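Local coordinates for foldase protein PrsA (Streptococcus pneumoniae, PDB 5TVL) that catalyses cis-trans isomerisation of peptidyl-prolyl bonds and probably assists the folding of secreted proteins outside the cell membrane, at the interface of chains A and B. Numbering follows the deposited sequence. Chains: chain A/B, Foldase protein PrsA.

The interface of chains A and B. Residues chain A 111, 115; chain B 29, 271.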
ATOM      1  N   LYS A 111       7.746 -18.997   3.918  1.00 53.68           N
ATOM      2  CA  LYS A 111       7.880 -18.065   2.794  1.00 56.30           C
ATOM      3  C   LYS A 111       8.456 -16.729   3.255  1.00 54.08           C
ATOM      4  O   LYS A 111       9.334 -16.172   2.600  1.00 54.29           O
ATOM      5  CB  LYS A 111       6.515 -17.862   2.121  1.00 66.23           C
ATOM      6  CG  LYS A 111       6.537 -17.069   0.821  1.00 73.81           C
ATOM      7  CD  LYS A 111       5.295 -17.359  -0.013  1.00 83.75           C
ATOM      8  CE  LYS A 111       5.209 -16.476  -1.249  1.00 91.57           C
ATOM      9  NZ  LYS A 111       4.718 -15.104  -0.939  1.00 88.78           N
ATOM     10  N   GLU A 115      12.218 -15.092   2.318  1.00 61.97           N
ATOM     11  CA  GLU A 115      12.339 -13.762   1.703  1.00 60.06           C
ATOM     12  C   GLU A 115      12.982 -12.705   2.614  1.00 56.18           C
ATOM     13  O   GLU A 115      13.502 -11.698   2.122  1.00 49.99           O
ATOM     14  CB  GLU A 115      10.961 -13.273   1.231  1.00 62.90           C
ATOM     15  CG  GLU A 115      10.349 -14.128   0.125  1.00 66.49           C
ATOM     16  CD  GLU A 115       8.914 -13.748  -0.210  1.00 69.33           C
ATOM     17  OE1 GLU A 115       8.571 -12.546  -0.141  1.00 65.52           O
ATOM     18  OE2 GLU A 115       8.131 -14.659  -0.557  1.00 68.13           O
TER
ATOM     19  N   GLN B  29      10.025 -21.818  -4.348  1.00 30.89           N
ATOM     20  CA  GLN B  29       9.470 -20.574  -4.866  1.00 31.74           C
ATOM     21  C   GLN B  29       9.646 -20.467  -6.377  1.00 30.96           C
ATOM     22  O   GLN B  29       8.754 -19.962  -7.064  1.00 34.10           O
ATOM     23  CB  GLN B  29      10.129 -19.372  -4.178  1.00 33.18           C
ATOM     24  CG  GLN B  29       9.442 -18.036  -4.421  1.00 35.06           C
ATOM     25  CD  GLN B  29       8.026 -17.986  -3.865  1.00 36.41           C
ATOM     26  OE1 GLN B  29       7.759 -18.459  -2.757  1.00 37.46           O
ATOM     27  NE2 GLN B  29       7.109 -17.409  -4.635  1.00 36.25           N
ATOM     28  N   GLN B 271      -1.793 -23.468  -0.312  1.00 60.47           N
ATOM     29  CA  GLN B 271      -2.390 -22.132  -0.164  1.00 62.40           C
ATOM     30  C   GLN B 271      -3.272 -21.734  -1.363  1.00 59.84           C
ATOM     31  O   GLN B 271      -4.253 -21.006  -1.197  1.00 63.37           O
ATOM     32  CB  GLN B 271      -1.312 -21.067   0.091  1.00 66.29           C
ATOM     33  CG  GLN B 271      -0.387 -20.760  -1.081  1.00 66.56           C
ATOM     34  CD  GLN B 271       0.722 -19.785  -0.716  1.00 73.16           C
ATOM     35  OE1 GLN B 271       1.900 -20.046  -0.963  1.00 78.27           O
ATOM     36  NE2 GLN B 271       0.347 -18.653  -0.125  1.00 75.03           N
TER
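With CG anti to the backbone N (chi1 -172°), A:Lys111 sends its methylene chain away from helix 106-115 toward the side-chain amide of B:Gln29. This is a small patch, 93 Å² of hidden surface summed over both sides, of the two-fold interface between two copies of PrsA, a lipoprotein foldase of the parvulin (PpiC-type) prolyl isomerase family. The symmetry repeats the arrangement with the chains exchanged, although the contact may belong to the crystal and not to a dimer in the cell. Helix 106-115 of chain A here meets helix 25-44 of chain B, with a loop residue, B:Gln271, beside them. The side chains of A:Lys111 and B:Gln29 cross at about a right angle. B:Gln29 lays its carbonyl oxygen OE1 against the lysine methylenes, 3.6 Å from A:Lys111 CE, with CD and then CG of the lysine slightly farther off. The amide nitrogen NE2 follows alongside, 4.0 Å from A:Lys111 CE, so the carboxamide meets the aliphatic stem by van der Waals contact.

A turn about the CD-CE bond (chi4 -79°) points NZ of the lysine toward A:Glu115, one helical turn further along the same helix. There A:Lys111 NZ and the carboxylate oxygen OE2 of A:Glu115 form a salt bridge at 3.5 Å, weak if read as a hydrogen bond. The pairing may steady the end of the lysine and partly offset its charge, leaving the methylenes to face chain B. A:Glu115 itself barely reaches the partner: its OE2 is 4.4 Å from B:Gln29 OE1. On another side of the lysine, B:Gln271 comes from near the C-terminal end of the modelled chain, bringing its OE1 to 4.4 Å from A:Lys111 CD, a looser approach than that of B:Gln29.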